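Local atomic coordinates of VOC domain-containing protein (PDB entry 3L7T), a protein that binds zinc and belongs to the vicinal oxygen chelate (glyoxalase) superfamily, with a possible but unproven lactoylglutathione lyase activity. Residues K18-E21 with F22-Q26; N59-D63 with S64-A68; A94-Q97 with E98-L102. One frame throughout, in Å; residues are numbered along the deposited sequence.

Contact 1: residues K18-E21 with F22-Q26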
ATOM      1  N   LYS A  18      -5.972  15.604  11.209  1.00 25.49           N
ATOM      2  CA  LYS A  18      -4.735  16.122  10.677  1.00 25.86           C
ATOM      3  C   LYS A  18      -4.459  15.438   9.333  1.00 23.55           C
ATOM      4  O   LYS A  18      -4.004  16.068   8.386  1.00 23.92           O
ATOM      5  CB  LYS A  18      -3.576  15.862  11.641  1.00 25.13           C
ATOM      6  CG  LYS A  18      -3.523  16.834  12.815  1.00 32.39           C
ATOM      7  CD  LYS A  18      -2.219  16.721  13.590  1.00 37.30           C
ATOM      8  CE  LYS A  18      -1.746  18.088  14.044  1.00 46.45           C
ATOM      9  NZ  LYS A  18      -2.895  18.843  14.605  1.00 49.65           N
ATOM     10  N   SER A  19      -4.803  14.156   9.244  1.00 22.90           N
ATOM     11  CA  SER A  19      -4.566  13.415   7.999  1.00 24.97           C
ATOM     12  C   SER A  19      -5.610  13.744   6.943  1.00 24.14           C
ATOM     13  O   SER A  19      -5.313  13.748   5.760  1.00 24.11           O
ATOM     14  CB  SER A  19      -4.505  11.916   8.271  1.00 22.47           C
ATOM     15  OG  SER A  19      -3.391  11.660   9.098  1.00 26.75           O
ATOM     16  N   TYR A  20      -6.811  14.101   7.376  1.00 22.36           N
ATOM     17  CA  TYR A  20      -7.845  14.539   6.447  1.00 24.22           C
ATOM     18  C   TYR A  20      -7.370  15.849   5.822  1.00 24.46           C
ATOM     19  O   TYR A  20      -7.420  16.032   4.607  1.00 24.47           O
ATOM     20  CB  TYR A  20      -9.159  14.784   7.204  1.00 23.23           C
ATOM     21  CG  TYR A  20     -10.281  15.243   6.303  1.00 24.56           C
ATOM     22  CD1 TYR A  20     -11.334  14.394   5.996  1.00 24.51           C
ATOM     23  CD2 TYR A  20     -10.307  16.536   5.803  1.00 24.39           C
ATOM     24  CE1 TYR A  20     -12.384  14.814   5.166  1.00 25.41           C
ATOM     25  CE2 TYR A  20     -11.338  16.956   4.934  1.00 24.58           C
ATOM     26  CZ  TYR A  20     -12.350  16.091   4.631  1.00 26.89           C
ATOM     27  OH  TYR A  20     -13.371  16.531   3.810  1.00 33.75           O
ATOM     28  N   GLU A  21      -6.895  16.759   6.660  1.00 25.40           N
ATOM     29  CA  GLU A  21      -6.285  17.996   6.150  1.00 26.11           C
ATOM     30  C   GLU A  21      -5.164  17.729   5.114  1.00 27.11           C
ATOM     31  O   GLU A  21      -5.148  18.314   4.023  1.00 26.63           O
ATOM     32  CB  GLU A  21      -5.746  18.823   7.334  1.00 26.71           C
ATOM     33  CG  GLU A  21      -4.817  19.987   6.958  1.00 28.91           C
ATOM     34  CD  GLU A  21      -5.512  21.089   6.148  1.00 38.80           C
ATOM     35  OE1 GLU A  21      -6.725  21.314   6.347  1.00 36.61           O
ATOM     36  OE2 GLU A  21      -4.841  21.712   5.292  1.00 40.31           O
ATOM     37  N   PHE A  22      -4.249  16.823   5.441  1.00 25.48           N
ATOM     38  CA  PHE A  22      -3.127  16.519   4.559  1.00 22.68           C
ATOM     39  C   PHE A  22      -3.610  15.972   3.207  1.00 24.08           C
ATOM     40  O   PHE A  22      -3.290  16.511   2.151  1.00 23.70           O
ATOM     41  CB  PHE A  22      -2.184  15.522   5.250  1.00 23.03           C
ATOM     42  CG  PHE A  22      -1.002  15.098   4.408  1.00 25.01           C
ATOM     43  CD1 PHE A  22       0.148  15.889   4.357  1.00 26.88           C
ATOM     44  CD2 PHE A  22      -1.011  13.894   3.699  1.00 22.95           C
ATOM     45  CE1 PHE A  22       1.273  15.464   3.651  1.00 26.16           C
ATOM     46  CE2 PHE A  22       0.108  13.473   2.995  1.00 25.59           C
ATOM     47  CZ  PHE A  22       1.233  14.279   2.925  1.00 23.65           C
ATOM     48  N   TYR A  23      -4.337  14.859   3.236  1.00 21.54           N
ATOM     49  CA  TYR A  23      -4.773  14.189   2.000  1.00 22.75           C
ATOM     50  C   TYR A  23      -5.787  14.975   1.154  1.00 23.86           C
ATOM     51  O   TYR A  23      -5.756  14.939  -0.083  1.00 24.87           O
ATOM     52  CB  TYR A  23      -5.296  12.775   2.337  1.00 22.80           C
ATOM     53  CG  TYR A  23      -4.164  11.786   2.695  1.00 20.06           C
ATOM     54  CD1 TYR A  23      -3.359  11.235   1.699  1.00 22.81           C
ATOM     55  CD2 TYR A  23      -3.881  11.452   4.027  1.00 20.17           C
ATOM     56  CE1 TYR A  23      -2.296  10.406   1.991  1.00 21.50           C
ATOM     57  CE2 TYR A  23      -2.798  10.607   4.342  1.00 20.44           C
ATOM     58  CZ  TYR A  23      -2.015  10.083   3.308  1.00 18.20           C
ATOM     59  OH  TYR A  23      -0.949   9.240   3.580  1.00 20.08           O
ATOM     60  N   VAL A  24      -6.781  15.547   1.820  1.00 24.12           N
ATOM     61  CA  VAL A  24      -7.905  16.160   1.114  1.00 26.55           C
ATOM     62  C   VAL A  24      -7.561  17.621   0.795  1.00 27.66           C
ATOM     63  O   VAL A  24      -7.622  18.041  -0.358  1.00 29.96           O
ATOM     64  CB  VAL A  24      -9.224  16.062   1.921  1.00 25.69           C
ATOM     65  CG1 VAL A  24     -10.353  16.790   1.208  1.00 29.24           C
ATOM     66  CG2 VAL A  24      -9.635  14.583   2.173  1.00 26.23           C
ATOM     67  N   ASN A  25      -7.046  18.354   1.771  1.00 29.80           N
ATOM     68  CA  ASN A  25      -6.776  19.790   1.564  1.00 33.06           C
ATOM     69  C   ASN A  25      -5.417  20.202   0.996  1.00 33.62           C
ATOM     70  O   ASN A  25      -5.320  21.163   0.235  1.00 35.30           O
ATOM     71  CB  ASN A  25      -7.132  20.584   2.823  1.00 33.71           C
ATOM     72  CG  ASN A  25      -8.613  20.517   3.131  1.00 37.78           C
ATOM     73  OD1 ASN A  25      -9.421  20.284   2.231  1.00 40.37           O
ATOM     74  ND2 ASN A  25      -8.976  20.691   4.397  1.00 39.48           N
ATOM     75  N   GLN A  26      -4.363  19.471   1.333  1.00 31.86           N
ATOM     76  CA  GLN A  26      -3.051  19.759   0.776  1.00 31.34           C
ATOM     77  C   GLN A  26      -2.718  18.970  -0.503  1.00 31.50           C
ATOM     78  O   GLN A  26      -2.221  19.528  -1.494  1.00 30.86           O
ATOM     79  CB  GLN A  26      -1.987  19.555   1.847  1.00 31.29           C
ATOM     80  CG  GLN A  26      -2.153  20.499   3.025  1.00 34.73           C
ATOM     81  CD  GLN A  26      -0.940  20.492   3.912  1.00 41.45           C
ATOM     82  OE1 GLN A  26      -0.120  21.420   3.888  1.00 44.27           O
ATOM     83  NE2 GLN A  26      -0.755  19.396   4.630  1.00 43.16           N
TER
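One face of the Tyr-20 ring is covered by Val-24, one helical turn on: CG2 sits over the ring centre, 3.9 Å from the centroid and almost on the ring normal, a CH-pi contact. Val-24 CB lies 3.8 Å from Tyr-20 CE2 on the same side, while Asn-25 ND2 approaches the ring's edge. The Tyr-23 ring carries Phe-22 CD2 over the centre of one face, 3.7 Å above the plane, and Tyr-23 CD2 in turn lies in plane at the edge of the Phe-22 ring. Ser-19 O is at the Tyr-23 edge, 3.2 Å from Tyr-23 CD2, and the tyrosine hydroxyl is hydrogen-bonded to Asp-124. Tyr-20 can lie over the next turn because CG stands anti to the backbone N (chi1 180°). On the solvent side, Glu-21 bends at chi2 to bring OE1 within 3.0 Å of Asn-25 ND2. That bond is nearly straight, 173°, in the amide plane but above that of the carboxylate, the two planes being 58° apart. In the backbone, Glu-21 O takes Gln-26 N at 3.0 Å and only a weak bond from Asn-25 N. This wider pi-type turn finishes an amphipathic helix, 16-26, that lies on strand 42-49 through Tyr-20, Tyr-23 and Val-24, with Phe-22 and Tyr-23 also reaching strand 129-133, the helix-on-sheet packing of the VOC (glyoxalase) fold.

Contact 2: residues N59-D63 with S64-A68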
ATOM      1  N   ASN A  59      -8.997   7.642  13.673  1.00 21.38           N
ATOM      2  CA  ASN A  59      -9.962   8.130  14.637  1.00 24.09           C
ATOM      3  C   ASN A  59      -9.544   9.526  15.078  1.00 23.62           C
ATOM      4  O   ASN A  59      -8.391   9.917  14.926  1.00 21.86           O
ATOM      5  CB  ASN A  59     -10.057   7.174  15.823  1.00 23.98           C
ATOM      6  CG  ASN A  59     -11.286   7.433  16.685  1.00 25.67           C
ATOM      7  OD1 ASN A  59     -12.145   8.208  16.306  1.00 28.16           O
ATOM      8  ND2 ASN A  59     -11.376   6.767  17.842  1.00 30.12           N
ATOM      9  N   LYS A  60     -10.514  10.318  15.536  1.00 26.51           N
ATOM     10  CA  LYS A  60     -10.266  11.718  15.862  1.00 25.38           C
ATOM     11  C   LYS A  60      -9.826  11.745  17.320  1.00 27.29           C
ATOM     12  O   LYS A  60     -10.284  10.912  18.083  1.00 25.98           O
ATOM     13  CB  LYS A  60     -11.579  12.496  15.726  1.00 27.52           C
ATOM     14  CG  LYS A  60     -11.956  12.798  14.316  1.00 26.26           C
ATOM     15  CD  LYS A  60     -13.326  13.412  14.209  1.00 29.14           C
ATOM     16  CE  LYS A  60     -13.661  13.622  12.748  1.00 30.90           C
ATOM     17  NZ  LYS A  60     -14.968  14.316  12.537  1.00 34.11           N
ATOM     18  N   LEU A  61      -8.936  12.672  17.684  1.00 28.03           N
ATOM     19  CA  LEU A  61      -8.343  12.689  19.039  1.00 35.08           C
ATOM     20  C   LEU A  61      -9.404  13.034  20.082  1.00 36.46           C
ATOM     21  O   LEU A  61      -9.278  12.679  21.250  1.00 41.59           O
ATOM     22  CB  LEU A  61      -7.212  13.719  19.123  1.00 33.55           C
ATOM     23  CG  LEU A  61      -5.757  13.318  18.849  1.00 36.54           C
ATOM     24  CD1 LEU A  61      -5.595  12.524  17.564  1.00 37.28           C
ATOM     25  CD2 LEU A  61      -4.908  14.601  18.789  1.00 37.03           C
ATOM     26  N   THR A  62     -10.454  13.705  19.631  1.00 38.90           N
ATOM     27  CA  THR A  62     -11.569  14.094  20.478  1.00 41.52           C
ATOM     28  C   THR A  62     -12.568  12.957  20.700  1.00 43.24           C
ATOM     29  O   THR A  62     -13.416  13.059  21.577  1.00 45.14           O
ATOM     30  CB  THR A  62     -12.329  15.297  19.876  1.00 41.77           C
ATOM     31  OG1 THR A  62     -12.746  14.986  18.540  1.00 43.43           O
ATOM     32  CG2 THR A  62     -11.448  16.534  19.832  1.00 39.86           C
ATOM     33  N   ASP A  63     -12.507  11.903  19.880  1.00 43.44           N
ATOM     34  CA  ASP A  63     -13.425  10.769  20.029  1.00 44.60           C
ATOM     35  C   ASP A  63     -13.286  10.179  21.424  1.00 46.63           C
ATOM     36  O   ASP A  63     -12.176  10.051  21.948  1.00 46.94           O
ATOM     37  CB  ASP A  63     -13.138   9.683  18.992  1.00 43.50           C
ATOM     38  CG  ASP A  63     -14.213   8.590  18.966  1.00 43.04           C
ATOM     39  OD1 ASP A  63     -15.296   8.837  18.394  1.00 39.36           O
ATOM     40  OD2 ASP A  63     -13.954   7.467  19.460  1.00 38.49           O
ATOM     41  N   SER A  64     -14.406   9.783  22.013  1.00 47.61           N
ATOM     42  CA  SER A  64     -14.392   9.351  23.406  1.00 48.55           C
ATOM     43  C   SER A  64     -13.656   8.024  23.608  1.00 48.97           C
ATOM     44  O   SER A  64     -13.205   7.727  24.719  1.00 50.62           O
ATOM     45  CB  SER A  64     -15.811   9.280  23.973  1.00 49.05           C
ATOM     46  OG  SER A  64     -16.525   8.204  23.396  1.00 49.33           O
ATOM     47  N   ASN A  65     -13.490   7.257  22.530  1.00 47.34           N
ATOM     48  CA  ASN A  65     -12.765   5.985  22.599  1.00 45.21           C
ATOM     49  C   ASN A  65     -11.456   5.969  21.784  1.00 42.36           C
ATOM     50  O   ASN A  65     -11.038   4.925  21.282  1.00 42.55           O
ATOM     51  CB  ASN A  65     -13.671   4.827  22.170  1.00 45.61           C
ATOM     52  CG  ASN A  65     -14.852   4.624  23.121  1.00 50.99           C
ATOM     53  OD1 ASN A  65     -16.009   4.602  22.694  1.00 54.17           O
ATOM     54  ND2 ASN A  65     -14.563   4.533  24.419  1.00 49.69           N
ATOM     55  N   TYR A  66     -10.804   7.118  21.705  1.00 39.29           N
ATOM     56  CA  TYR A  66      -9.531   7.241  21.000  1.00 37.09           C
ATOM     57  C   TYR A  66      -8.408   6.378  21.586  1.00 35.89           C
ATOM     58  O   TYR A  66      -8.134   6.418  22.792  1.00 33.95           O
ATOM     59  CB  TYR A  66      -9.090   8.688  20.964  1.00 36.08           C
ATOM     60  CG  TYR A  66      -7.827   8.859  20.172  1.00 34.56           C
ATOM     61  CD1 TYR A  66      -7.859   8.887  18.780  1.00 31.67           C
ATOM     62  CD2 TYR A  66      -6.595   8.862  20.803  1.00 33.88           C
ATOM     63  CE1 TYR A  66      -6.698   9.038  18.053  1.00 34.41           C
ATOM     64  CE2 TYR A  66      -5.434   8.969  20.084  1.00 36.79           C
ATOM     65  CZ  TYR A  66      -5.485   9.040  18.709  1.00 33.32           C
ATOM     66  OH  TYR A  66      -4.303   9.154  18.003  1.00 28.84           O
ATOM     67  N   CYS A  67      -7.776   5.575  20.734  1.00 35.61           N
ATOM     68  CA  CYS A  67      -6.573   4.826  21.120  1.00 35.26           C
ATOM     69  C   CYS A  67      -5.589   4.990  19.966  1.00 35.33           C
ATOM     70  O   CYS A  67      -5.894   4.590  18.852  1.00 33.96           O
ATOM     71  CB  CYS A  67      -6.874   3.332  21.228  1.00 36.70           C
ATOM     72  SG  CYS A  67      -7.879   2.832  22.610  1.00 42.07           S
ATOM     73  N   ALA A  68      -4.480   5.676  20.203  1.00 34.23           N
ATOM     74  CA  ALA A  68      -3.528   5.927  19.131  1.00 32.59           C
ATOM     75  C   ALA A  68      -2.968   4.609  18.592  1.00 32.19           C
ATOM     76  O   ALA A  68      -2.543   3.752  19.367  1.00 32.64           O
ATOM     77  CB  ALA A  68      -2.402   6.826  19.645  1.00 32.91           C
TER
HETATM   78  O   HOH W   1      -8.992   5.085  18.126  1.00 26.86           O
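Tyr-66 lays its ring against Leu-61, CA of the leucine standing over one face, 4.1 Å from the centroid and displaced toward the rim. The two side chains run alongside each other in the same direction, and Leu-61 CD1 comes within 3.7 Å of Tyr-66 CZ. With CG anti to the backbone N (chi1 -176°), the tyrosine folds back over the preceding turn; Asn-59 O lies at the ring's edge, and the hydroxyl is hydrogen-bonded to Ser-14 O. Behind this pair, the carboxylate of Asp-63 draws the loop together. Its OD2 accepts from Asn-59 ND2 and from Asn-65 N, each at 3.1 Å, and the two donors reach it from opposite faces of the carboxylate plane. The bond from Asn-59 ND2 is close to straight, 170°. Held from both faces, the carboxylate is probably restrained in rotation, and the two N-H donors would be expected to stabilise its negative charge. Water 1 accepts from Asn-59 ND2 and Cys-67 N, bridging Asn-59 to the backbone of Cys-67, whose side chain packs on Arg-77 of the second subunit. Two successive type I beta turns, Lys-60 to Asp-63 and Asp-63 to Tyr-66, share the aspartate; Tyr-66 N closes the second on Asp-63 O. The loop leaves strand 52-58 beside helix 16-26 and strand 42-49, where Lys-60 meets Tyr-16 and Tyr-43.

Contact 3: residues A94-Q97 with E98-L102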
ATOM      1  N   ALA A  94       8.167  20.588 -10.554  1.00 30.96           N
ATOM      2  CA  ALA A  94       7.134  21.537 -10.222  1.00 31.53           C
ATOM      3  C   ALA A  94       6.272  21.055  -9.052  1.00 32.88           C
ATOM      4  O   ALA A  94       6.022  21.807  -8.098  1.00 31.38           O
ATOM      5  CB  ALA A  94       6.275  21.819 -11.456  1.00 32.18           C
ATOM      6  N   SER A  95       5.832  19.796  -9.127  1.00 31.35           N
ATOM      7  CA  SER A  95       5.049  19.191  -8.055  1.00 31.08           C
ATOM      8  C   SER A  95       5.765  19.283  -6.730  1.00 29.97           C
ATOM      9  O   SER A  95       5.148  19.629  -5.710  1.00 30.99           O
ATOM     10  CB  SER A  95       4.746  17.726  -8.364  1.00 29.92           C
ATOM     11  OG  SER A  95       3.750  17.599  -9.357  1.00 29.96           O
ATOM     12  N   ARG A  96       7.067  18.979  -6.736  1.00 29.98           N
ATOM     13  CA  ARG A  96       7.895  19.161  -5.547  1.00 31.19           C
ATOM     14  C   ARG A  96       7.897  20.611  -5.052  1.00 32.02           C
ATOM     15  O   ARG A  96       7.786  20.844  -3.858  1.00 32.61           O
ATOM     16  CB  ARG A  96       9.333  18.672  -5.791  1.00 28.49           C
ATOM     17  CG  ARG A  96      10.293  18.894  -4.633  1.00 26.86           C
ATOM     18  CD  ARG A  96      11.695  18.320  -4.944  1.00 26.99           C
ATOM     19  NE  ARG A  96      12.573  18.379  -3.775  1.00 28.20           N
ATOM     20  CZ  ARG A  96      13.359  19.408  -3.458  1.00 28.81           C
ATOM     21  NH1 ARG A  96      13.421  20.477  -4.235  1.00 26.37           N
ATOM     22  NH2 ARG A  96      14.051  19.388  -2.323  1.00 28.33           N
ATOM     23  N   GLN A  97       8.070  21.559  -5.971  1.00 34.47           N
ATOM     24  CA  GLN A  97       7.975  22.989  -5.655  1.00 39.15           C
ATOM     25  C   GLN A  97       6.684  23.288  -4.900  1.00 37.69           C
ATOM     26  O   GLN A  97       6.710  23.946  -3.853  1.00 37.61           O
ATOM     27  CB  GLN A  97       7.970  23.840  -6.939  1.00 40.19           C
ATOM     28  CG  GLN A  97       9.143  23.633  -7.866  1.00 47.92           C
ATOM     29  CD  GLN A  97      10.342  24.368  -7.383  1.00 52.84           C
ATOM     30  OE1 GLN A  97      10.552  24.485  -6.176  1.00 59.58           O
ATOM     31  NE2 GLN A  97      11.090  24.963  -8.307  1.00 52.08           N
ATOM     32  N   GLU A  98       5.560  22.907  -5.502  1.00 37.65           N
ATOM     33  CA  GLU A  98       4.237  23.230  -4.953  1.00 38.87           C
ATOM     34  C   GLU A  98       4.090  22.663  -3.554  1.00 38.25           C
ATOM     35  O   GLU A  98       3.526  23.315  -2.655  1.00 38.11           O
ATOM     36  CB  GLU A  98       3.103  22.683  -5.834  1.00 40.03           C
ATOM     37  CG  GLU A  98       2.984  23.291  -7.224  1.00 48.63           C
ATOM     38  CD  GLU A  98       2.007  22.518  -8.118  1.00 56.93           C
ATOM     39  OE1 GLU A  98       2.401  21.470  -8.679  1.00 59.67           O
ATOM     40  OE2 GLU A  98       0.836  22.951  -8.248  1.00 61.19           O
ATOM     41  N   LEU A  99       4.559  21.430  -3.377  1.00 36.70           N
ATOM     42  CA  LEU A  99       4.487  20.773  -2.080  1.00 34.60           C
ATOM     43  C   LEU A  99       5.268  21.542  -1.038  1.00 34.23           C
ATOM     44  O   LEU A  99       4.802  21.747   0.085  1.00 33.10           O
ATOM     45  CB  LEU A  99       4.984  19.325  -2.160  1.00 34.27           C
ATOM     46  CG  LEU A  99       4.003  18.266  -2.657  1.00 29.61           C
ATOM     47  CD1 LEU A  99       4.673  16.890  -2.733  1.00 31.07           C
ATOM     48  CD2 LEU A  99       2.786  18.211  -1.718  1.00 27.70           C
ATOM     49  N   ILE A 100       6.501  21.905  -1.367  1.00 33.38           N
ATOM     50  CA  ILE A 100       7.282  22.659  -0.409  1.00 31.98           C
ATOM     51  C   ILE A 100       6.578  23.961  -0.056  1.00 31.61           C
ATOM     52  O   ILE A 100       6.600  24.373   1.098  1.00 32.61           O
ATOM     53  CB  ILE A 100       8.699  22.923  -0.911  1.00 32.36           C
ATOM     54  CG1 ILE A 100       9.469  21.601  -0.958  1.00 29.04           C
ATOM     55  CG2 ILE A 100       9.406  23.935   0.004  1.00 31.42           C
ATOM     56  CD1 ILE A 100      10.668  21.609  -1.909  1.00 41.32           C
ATOM     57  N   ALA A 101       5.934  24.569  -1.055  1.00 32.80           N
ATOM     58  CA  ALA A 101       5.210  25.843  -0.908  1.00 34.44           C
ATOM     59  C   ALA A 101       4.014  25.671   0.021  1.00 35.71           C
ATOM     60  O   ALA A 101       3.616  26.608   0.716  1.00 36.65           O
ATOM     61  CB  ALA A 101       4.750  26.357  -2.286  1.00 32.79           C
ATOM     62  N   LEU A 102       3.490  24.445   0.087  1.00 36.65           N
ATOM     63  CA  LEU A 102       2.382  24.130   0.997  1.00 37.00           C
ATOM     64  C   LEU A 102       2.879  23.850   2.396  1.00 35.76           C
ATOM     65  O   LEU A 102       2.095  23.774   3.335  1.00 36.68           O
ATOM     66  CB  LEU A 102       1.560  22.936   0.481  1.00 37.43           C
ATOM     67  CG  LEU A 102       0.693  23.196  -0.755  1.00 39.82           C
ATOM     68  CD1 LEU A 102       0.277  21.895  -1.432  1.00 39.84           C
ATOM     69  CD2 LEU A 102      -0.534  24.051  -0.422  1.00 42.54           C
TER
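Helix 92-102, on the surface of this VOC-fold protein, carries an i to i+4 pair, Arg-96 and Ile-100. Ile-100 CD1 lies over the centre of one face of the Arg-96 guanidinium, 3.8 Å from Arg-96 CZ, and also touches CG of the same side chain at 3.9 Å. The arginine reaches this place fully extended from CG to NE, with CG anti to its own N (chi1 177°), and the isoleucine chain passes slantwise over it. A methyl group on the flat face leaves the guanidinium rim for its polar partners: NE is hydrogen-bonded to Glu-107 O and NH2 to Val-106 O. These bonds should hold the group's plane steady, while Ile-100 supplies an apolar cover. Beneath, the backbone keeps regular alpha-helical spacing. Glu-98 N bonds to Ala-94 O at 2.9 Å, Leu-99 N to Ser-95 O, and Ile-100 N to Arg-96 O with an angle of 168°. Glu-98 turns back along the preceding turn, its CG 3.5 Å from Ala-94 O and its OE1 close to Ser-95 CA; the serine hydroxyl is bound to Asp-91 O. Leu-99, with CG beside its backbone N, brings CG to 3.5 Å from Ser-95 O. Through Ser-95 and Leu-99 the helix sits on Leu-132 of strand 129-133, with Leu-27, just past helix 16-26, also against Leu-99; Arg-96 faces the loop at Val-106 to Val-109.

Overall arrangement
Contacts 1 and 3 lie on helices 16-26 and 92-102. Helix 16-26 touches strands of both sheets, 30-37 and 42-49 of one and 129-133 of the other; helix 92-102 also lies on 129-133, so both meet that strand. Their centres are about 15 Å apart and they touch where Gln-26 packs near Leu-102. Contact 2, in the loop between strands 52-58 and 81-88, is centred about 17 Å from contact 1 and 31 Å from contact 3. His-8 and Glu-55 bind this chain's zinc; His-84 and Glu-131 are zinc ligands without metal on this chain here. Tyr-23 lies about 10 Å from His-84 and Leu-99 about 9 Å from Glu-131, side chain to side chain. Contact 2, remote from the metal, holds Cys-67, which forms an interchain disulfide.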